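Local coordinates for protein lipase (Pelosinus fermentans, PDB 5AH0) that hydrolyses ester bonds as a bacterial lipase and also degrades the synthetic polyester poly(butylene adipate-co-terephthalate), at residues 109-114 with 157-162; 258-263 with 347-352; 198-203 with 216-221. All coordinates share one frame; numbering follows the deposited sequence.

Interaction 1: residues 109-114 with 157-162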
# COMPACT_ATOMS: atom_id res chain seq x y z
N HIS A 109 6.83 7.97 -11.30
CA HIS A 109 5.55 7.26 -11.35
C HIS A 109 5.40 6.41 -10.11
O HIS A 109 6.27 5.59 -9.82
CB HIS A 109 5.45 6.34 -12.56
CG HIS A 109 5.68 7.01 -13.88
ND1 HIS A 109 4.77 7.86 -14.45
CD2 HIS A 109 6.71 6.92 -14.75
CE1 HIS A 109 5.23 8.29 -15.61
NE2 HIS A 109 6.41 7.72 -15.82
N LEU A 110 4.29 6.56 -9.39
CA LEU A 110 4.03 5.68 -8.26
C LEU A 110 3.14 4.52 -8.68
O LEU A 110 2.03 4.72 -9.17
CB LEU A 110 3.41 6.45 -7.09
CG LEU A 110 4.48 7.32 -6.43
CD1 LEU A 110 3.90 8.45 -5.57
CD2 LEU A 110 5.44 6.43 -5.63
N VAL A 111 3.66 3.30 -8.53
CA VAL A 111 2.87 2.10 -8.76
C VAL A 111 2.70 1.39 -7.43
O VAL A 111 3.68 1.03 -6.76
CB VAL A 111 3.54 1.15 -9.79
CG1 VAL A 111 2.75 -0.12 -9.94
CG2 VAL A 111 3.70 1.85 -11.16
N ALA A 112 1.45 1.22 -7.03
CA ALA A 112 1.13 0.74 -5.71
C ALA A 112 0.15 -0.42 -5.77
O ALA A 112 -0.71 -0.47 -6.65
CB ALA A 112 0.57 1.85 -4.87
N HIS A 113 0.29 -1.31 -4.81
CA HIS A 113 -0.58 -2.46 -4.65
C HIS A 113 -1.25 -2.36 -3.29
O HIS A 113 -0.63 -1.93 -2.32
CB HIS A 113 0.22 -3.75 -4.77
CG HIS A 113 -0.57 -5.00 -4.51
ND1 HIS A 113 -0.38 -5.78 -3.39
CD2 HIS A 113 -1.53 -5.62 -5.24
CE1 HIS A 113 -1.18 -6.83 -3.43
NE2 HIS A 113 -1.90 -6.75 -4.54
N SER A 114 -2.51 -2.75 -3.24
CA SER A 114 -3.24 -2.85 -1.99
C SER A 114 -3.21 -1.51 -1.24
O SER A 114 -3.40 -0.46 -1.85
CB SER A 114 -2.66 -3.99 -1.15
OG SER A 114 -3.33 -4.12 0.07
N THR A 157 -0.56 4.62 -10.21
CA THR A 157 -1.25 3.41 -10.57
C THR A 157 -1.50 2.63 -9.31
O THR A 157 -0.56 2.34 -8.57
CB THR A 157 -0.45 2.56 -11.55
OG1 THR A 157 -0.24 3.29 -12.76
CG2 THR A 157 -1.21 1.26 -11.88
N THR A 158 -2.76 2.29 -9.04
CA THR A 158 -3.05 1.49 -7.86
C THR A 158 -3.68 0.18 -8.30
O THR A 158 -4.44 0.11 -9.26
CB THR A 158 -3.96 2.21 -6.85
OG1 THR A 158 -5.29 2.31 -7.36
CG2 THR A 158 -3.40 3.60 -6.52
N ILE A 159 -3.26 -0.88 -7.61
CA ILE A 159 -3.67 -2.23 -7.95
C ILE A 159 -4.25 -2.91 -6.75
O ILE A 159 -3.57 -3.06 -5.73
CB ILE A 159 -2.49 -3.04 -8.46
CG1 ILE A 159 -1.78 -2.29 -9.58
CG2 ILE A 159 -2.96 -4.44 -8.90
CD1 ILE A 159 -0.56 -3.00 -10.10
N ALA A 160 -5.51 -3.33 -6.87
CA ALA A 160 -6.23 -3.98 -5.78
C ALA A 160 -6.24 -3.14 -4.52
O ALA A 160 -6.10 -3.66 -3.41
CB ALA A 160 -5.62 -5.34 -5.50
N SER A 161 -6.42 -1.83 -4.67
CA SER A 161 -6.39 -0.94 -3.52
C SER A 161 -7.77 -0.67 -2.92
O SER A 161 -8.74 -0.54 -3.66
CB SER A 161 -5.73 0.38 -3.90
OG SER A 161 -4.35 0.17 -4.14
N PRO A 162 -7.84 -0.59 -1.59
CA PRO A 162 -9.08 -0.32 -0.85
C PRO A 162 -9.36 1.18 -0.70
O PRO A 162 -9.24 1.76 0.40
CB PRO A 162 -8.81 -0.96 0.52
CG PRO A 162 -7.31 -0.76 0.71
CD PRO A 162 -6.70 -0.84 -0.69
O HOH W 1 1.70 5.18 -12.10
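Val111, Ala112 and His113 pair in parallel register with Thr157, Thr158 and Ile159, the two strand axes 4.6 Å apart and 12° from alignment. The ladder alternates: Thr157 N donates to Leu110 O, Ala112 N to Thr157 O at 2.8 Å, Ile159 N to Ala112 O, and Ser114 N to Ile159 O at 2.7 Å. Beyond the strands, Ser161 OG donates to Ser114 O over 2.6 Å, in the carbonyl plane and on a lone pair, while Pro162 CD packs 3.5 Å from that same Ser114 O. An alanine in place of Ser161 would probably leave Ser114 O without this donor and the loop after strand 153-159 less firmly tied to it. Ser114 has a positive phi (56°) straight after a strand, as at the nucleophile elbow of alpha/beta hydrolases, and its OG bonds to His357; both features are consistent with a catalytic serine. His113 has CG anti to its backbone N, which lays CD2 3.3 Å from Ile159 O; its ND1 bonds to Tyr25. A water joins Leu110 O to Thr157 OG1. Strand 6-9 flanks strand 108-113, strand 258-265 flanks strand 153-159, and helix 370-380 covers the face bearing Val111, Thr157 and Ile159.

Interaction 2: residues 258-263 with 347-352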
# COMPACT_ATOMS: atom_id res chain seq x y z
N TYR A 258 -1.70 11.79 -13.53
CA TYR A 258 -2.49 10.76 -14.18
C TYR A 258 -2.83 9.64 -13.18
O TYR A 258 -1.95 9.17 -12.45
CB TYR A 258 -1.75 10.19 -15.39
CG TYR A 258 -1.71 11.09 -16.61
CD1 TYR A 258 -2.78 11.14 -17.50
CD2 TYR A 258 -0.60 11.88 -16.88
CE1 TYR A 258 -2.75 11.96 -18.62
CE2 TYR A 258 -0.56 12.69 -17.99
CZ TYR A 258 -1.63 12.73 -18.86
OH TYR A 258 -1.59 13.54 -19.97
N TYR A 259 -4.09 9.22 -13.12
CA TYR A 259 -4.46 8.16 -12.19
C TYR A 259 -4.95 6.91 -12.94
O TYR A 259 -5.87 6.99 -13.75
CB TYR A 259 -5.55 8.62 -11.22
CG TYR A 259 -5.10 9.63 -10.19
CD1 TYR A 259 -5.04 10.99 -10.50
CD2 TYR A 259 -4.78 9.25 -8.90
CE1 TYR A 259 -4.65 11.93 -9.56
CE2 TYR A 259 -4.39 10.19 -7.94
CZ TYR A 259 -4.33 11.53 -8.28
OH TYR A 259 -3.94 12.47 -7.36
N PHE A 260 -4.33 5.78 -12.65
CA PHE A 260 -4.80 4.50 -13.17
C PHE A 260 -5.10 3.54 -12.02
O PHE A 260 -4.26 3.34 -11.13
CB PHE A 260 -3.77 3.87 -14.10
CG PHE A 260 -3.43 4.72 -15.29
CD1 PHE A 260 -4.21 4.67 -16.44
CD2 PHE A 260 -2.35 5.58 -15.26
CE1 PHE A 260 -3.90 5.45 -17.54
CE2 PHE A 260 -2.04 6.37 -16.35
CZ PHE A 260 -2.82 6.30 -17.49
N SER A 261 -6.28 2.93 -12.05
CA SER A 261 -6.68 1.97 -11.03
C SER A 261 -7.09 0.64 -11.66
O SER A 261 -7.93 0.59 -12.56
CB SER A 261 -7.83 2.52 -10.20
OG SER A 261 -9.01 2.52 -10.97
N TYR A 262 -6.49 -0.44 -11.17
CA TYR A 262 -6.83 -1.77 -11.61
C TYR A 262 -7.66 -2.46 -10.54
O TYR A 262 -7.35 -2.35 -9.36
CB TYR A 262 -5.57 -2.58 -11.91
CG TYR A 262 -4.86 -2.14 -13.17
CD1 TYR A 262 -3.91 -1.13 -13.14
CD2 TYR A 262 -5.15 -2.73 -14.39
CE1 TYR A 262 -3.27 -0.72 -14.29
CE2 TYR A 262 -4.52 -2.33 -15.55
CZ TYR A 262 -3.58 -1.32 -15.50
OH TYR A 262 -2.94 -0.93 -16.66
N SER A 263 -8.71 -3.17 -10.95
CA SER A 263 -9.57 -3.86 -9.99
C SER A 263 -9.44 -5.37 -10.11
O SER A 263 -9.32 -5.91 -11.22
CB SER A 263 -11.03 -3.45 -10.19
OG SER A 263 -11.25 -2.17 -9.64
N ASN A 347 -8.48 6.81 -14.11
CA ASN A 347 -8.70 5.99 -15.29
C ASN A 347 -8.87 4.52 -14.87
O ASN A 347 -7.88 3.80 -14.71
CB ASN A 347 -7.55 6.13 -16.28
CG ASN A 347 -7.42 7.55 -16.85
OD1 ASN A 347 -7.70 7.77 -18.03
ND2 ASN A 347 -6.99 8.49 -16.03
N SER A 348 -10.13 4.11 -14.68
CA SER A 348 -10.45 2.76 -14.21
C SER A 348 -10.27 1.72 -15.31
O SER A 348 -10.98 1.72 -16.32
CB SER A 348 -11.88 2.69 -13.68
OG SER A 348 -12.21 1.37 -13.30
N MET A 349 -9.31 0.83 -15.11
CA MET A 349 -8.95 -0.15 -16.12
C MET A 349 -9.93 -1.31 -16.12
O MET A 349 -10.65 -1.49 -15.15
CB MET A 349 -7.52 -0.65 -15.88
CG MET A 349 -6.51 0.48 -15.86
SD MET A 349 -6.40 1.32 -17.46
CE MET A 349 -5.79 -0.02 -18.48
N PRO A 350 -9.99 -2.06 -17.24
CA PRO A 350 -10.81 -3.27 -17.31
C PRO A 350 -10.50 -4.23 -16.17
O PRO A 350 -9.33 -4.39 -15.80
CB PRO A 350 -10.41 -3.88 -18.66
CG PRO A 350 -9.98 -2.72 -19.47
CD PRO A 350 -9.34 -1.75 -18.52
N LEU A 351 -11.54 -4.90 -15.66
CA LEU A 351 -11.43 -5.73 -14.47
C LEU A 351 -10.46 -6.89 -14.62
O LEU A 351 -10.54 -7.65 -15.58
CB LEU A 351 -12.82 -6.27 -14.10
CG LEU A 351 -12.92 -7.22 -12.90
CD1 LEU A 351 -12.91 -6.46 -11.57
CD2 LEU A 351 -14.15 -8.12 -13.01
N LEU A 352 -9.54 -7.02 -13.67
CA LEU A 352 -8.68 -8.19 -13.60
C LEU A 352 -9.44 -9.31 -12.92
O LEU A 352 -9.38 -9.47 -11.70
CB LEU A 352 -7.40 -7.88 -12.81
CG LEU A 352 -6.58 -6.69 -13.28
CD1 LEU A 352 -5.44 -6.41 -12.30
CD2 LEU A 352 -6.05 -6.93 -14.68
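Met349 lies along the ring of Tyr262 and puts CG over one face, 3.5 Å from the ring centroid and 16° off the normal, a CH-pi contact. The methionine chain is bent at chi2 and chi3 (both -64°), which folds it back so that CE comes 3.5 Å from Tyr262 OH. Its SD lies 4.1 Å from Phe260 CD1 and makes oblique Met-aromatic contacts with both rings. Met349 N donates to Ser261 O in a nearly straight bond, which sets the backbone of Met349 beside the strand.

Asn347 grips Tyr259 O twice. Its own N reaches that oxygen at 2.6 Å and its ND2 at 3.0 Å, from opposite faces of the carbonyl plane, while OD1 of the same amide accepts a hydrogen bond from Gln342 N. CB of Asn347 rests against Phe260 CD1, the amide and ring planes 38° apart, and the Phe260 ring also makes a cation-pi contact with Lys379. These bonds, with Phe260 facing Asn347 and Ser261 facing Ser348 as parallel bridges, extend the central parallel sheet of the alpha/beta hydrolase fold beyond strand 258-265.

Ser263 works through its backbone and its CB. After Met349 the chain bows away at Pro350 and returns, so that Leu352 N donates to Ser263 O at 2.7 Å. Leu351 CD1 closes on Ser263 CB at 3.8 Å, and Leu352 CD1 packs against Tyr262 CB. On the face shared with Ser348, the hydroxyl of Ser261 lies against Ser348 CA but has its hydrogen-bonding partner in Asn324 O. Trp372 of helix 370-380 meets the Tyr262 ring edge-to-face.

Interaction 3: residues 198-203 with 216-221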
# COMPACT_ATOMS: atom_id res chain seq x y z
N TYR A 198 11.34 -10.85 9.02
CA TYR A 198 10.16 -10.03 8.84
C TYR A 198 10.06 -9.06 10.00
O TYR A 198 10.26 -9.44 11.15
CB TYR A 198 8.89 -10.89 8.74
CG TYR A 198 7.67 -10.15 8.24
CD1 TYR A 198 6.97 -9.28 9.08
CD2 TYR A 198 7.21 -10.32 6.94
CE1 TYR A 198 5.84 -8.59 8.63
CE2 TYR A 198 6.07 -9.63 6.48
CZ TYR A 198 5.40 -8.77 7.33
OH TYR A 198 4.29 -8.09 6.90
N ASP A 199 9.78 -7.80 9.71
CA ASP A 199 9.73 -6.78 10.75
C ASP A 199 8.51 -5.87 10.62
O ASP A 199 8.25 -5.33 9.54
CB ASP A 199 11.00 -5.94 10.72
CG ASP A 199 10.96 -4.82 11.73
OD1 ASP A 199 10.36 -5.02 12.81
OD2 ASP A 199 11.50 -3.73 11.44
N PHE A 200 7.79 -5.66 11.71
CA PHE A 200 6.56 -4.88 11.63
C PHE A 200 6.81 -3.39 11.60
O PHE A 200 5.91 -2.61 11.27
CB PHE A 200 5.61 -5.26 12.76
CG PHE A 200 5.09 -6.66 12.63
CD1 PHE A 200 4.10 -6.95 11.70
CD2 PHE A 200 5.59 -7.68 13.42
CE1 PHE A 200 3.63 -8.24 11.57
CE2 PHE A 200 5.11 -8.97 13.30
CZ PHE A 200 4.13 -9.25 12.36
N LYS A 201 8.05 -3.00 11.91
CA LYS A 201 8.47 -1.61 11.84
C LYS A 201 7.55 -0.71 12.65
O LYS A 201 6.96 0.24 12.12
CB LYS A 201 8.55 -1.15 10.38
CG LYS A 201 9.47 -2.00 9.53
CD LYS A 201 9.15 -1.85 8.05
CE LYS A 201 9.58 -3.08 7.26
NZ LYS A 201 8.55 -3.47 6.22
N LEU A 202 7.39 -1.04 13.93
CA LEU A 202 6.57 -0.22 14.82
C LEU A 202 7.40 0.37 15.94
O LEU A 202 6.99 0.36 17.10
CB LEU A 202 5.42 -1.05 15.38
CG LEU A 202 4.53 -1.58 14.25
CD1 LEU A 202 3.58 -2.66 14.73
CD2 LEU A 202 3.76 -0.43 13.64
N ASP A 203 8.57 0.89 15.59
CA ASP A 203 9.49 1.40 16.61
C ASP A 203 9.00 2.74 17.17
O ASP A 203 9.35 3.11 18.29
CB ASP A 203 10.90 1.55 16.04
CG ASP A 203 11.37 0.31 15.29
OD1 ASP A 203 10.71 -0.75 15.39
OD2 ASP A 203 12.42 0.38 14.62
N THR A 216 7.35 -15.86 16.35
CA THR A 216 5.99 -16.14 16.81
C THR A 216 5.61 -15.30 18.04
O THR A 216 4.52 -14.72 18.07
CB THR A 216 5.82 -17.63 17.15
OG1 THR A 216 5.86 -18.40 15.94
CG2 THR A 216 4.48 -17.87 17.83
N ASP A 217 6.49 -15.24 19.03
CA ASP A 217 6.22 -14.44 20.22
C ASP A 217 6.16 -12.96 19.88
O ASP A 217 5.30 -12.24 20.37
CB ASP A 217 7.28 -14.67 21.30
CG ASP A 217 7.11 -15.99 22.01
OD1 ASP A 217 6.44 -16.89 21.45
OD2 ASP A 217 7.62 -16.10 23.15
N TYR A 218 7.07 -12.52 19.02
CA TYR A 218 7.12 -11.13 18.57
C TYR A 218 5.81 -10.77 17.88
O TYR A 218 5.20 -9.73 18.19
CB TYR A 218 8.32 -10.93 17.65
CG TYR A 218 8.37 -9.61 16.89
CD1 TYR A 218 8.26 -8.40 17.55
CD2 TYR A 218 8.49 -9.60 15.50
CE1 TYR A 218 8.30 -7.20 16.85
CE2 TYR A 218 8.52 -8.41 14.79
CZ TYR A 218 8.43 -7.21 15.47
OH TYR A 218 8.46 -6.02 14.78
N THR A 219 5.36 -11.63 16.96
CA THR A 219 4.11 -11.41 16.22
C THR A 219 2.89 -11.31 17.14
O THR A 219 2.10 -10.38 17.03
CB THR A 219 3.84 -12.54 15.19
OG1 THR A 219 5.02 -12.76 14.39
CG2 THR A 219 2.70 -12.16 14.28
N ASN A 220 2.75 -12.28 18.04
CA ASN A 220 1.66 -12.26 19.02
C ASN A 220 1.69 -11.03 19.91
O ASN A 220 0.65 -10.44 20.19
CB ASN A 220 1.66 -13.53 19.87
CG ASN A 220 1.12 -14.72 19.12
OD1 ASN A 220 0.30 -14.57 18.20
ND2 ASN A 220 1.55 -15.92 19.49
N ARG A 221 2.88 -10.64 20.37
CA ARG A 221 2.98 -9.48 21.25
C ARG A 221 2.52 -8.21 20.52
O ARG A 221 1.87 -7.35 21.11
CB ARG A 221 4.42 -9.32 21.76
CG ARG A 221 4.64 -8.10 22.67
CD ARG A 221 5.98 -8.18 23.39
NE ARG A 221 7.11 -8.16 22.46
CZ ARG A 221 7.69 -7.05 22.00
NH1 ARG A 221 7.26 -5.86 22.38
NH2 ARG A 221 8.71 -7.15 21.16
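An Asx turn begun by Asp199 meets the hydroxyl end of Tyr218, which projects from helix 215-223 toward the loop that precedes it. In the turn, Asp199 OD1 accepts from Lys201 N at 3.2 Å with an N-H...O angle of 173°, the donor standing above the carboxylate plane. Between those two residues, Phe200 N points at Tyr218 OH and donates to it over 3.2 Å. Asp199 OD1 itself stands 2.9 Å from Tyr218 OH, and the other carboxylate oxygen, OD2, forms a salt bridge with Arg87.

The tyrosine reaches this far because its CG is anti to the backbone N (chi1 169°), which extends the ring away from the helix. The two aromatic side chains run in opposing senses, each passing alongside the other. Tyr218 CE2 approaches the edge of the Phe200 ring and lies 3.3 Å from Phe200 CD2; the centroids are 5.3 Å apart and the planes meet at 51°, so the pair is an oblique one. At the far end of the phenyl ring, Phe200 CZ touches Thr219 CG2 at 3.8 Å, while Thr219 OG1 bonds back to Leu215 O within the helix. Phe223 meets the phenyl ring edge-to-face, and Val183 of helix 173-190 also packs on Phe200.

Chemically, a join of two aromatic rings is oriented by one directed bond: with Phe200 N as donor, Tyr218 OH serves as acceptor, and the nearby carboxylate, itself paired with Arg87, is likely to polarise the hydroxyl.

From the N terminus the three contacts follow one another in series, with none nested in or crossing another. Interaction 1 comes first and closes a loop of 42 residues rich in helix. Interaction 3 is next and closes a short loop of 12 residues that leads into helix 215-223. Interaction 2 comes last, spanning 83 residues mostly without regular structure. Interactions 1 and 2 belong to one sheet: strand 153-159 abuts strand 258-265, where Thr158 N lies 2.8 Å from Phe260 O, a probable hydrogen bond. Interaction 3, centred about 25 Å from interaction 1 and 34 Å from interaction 2, ties the loop after helix 173-190 to helix 215-223, outside the sheet.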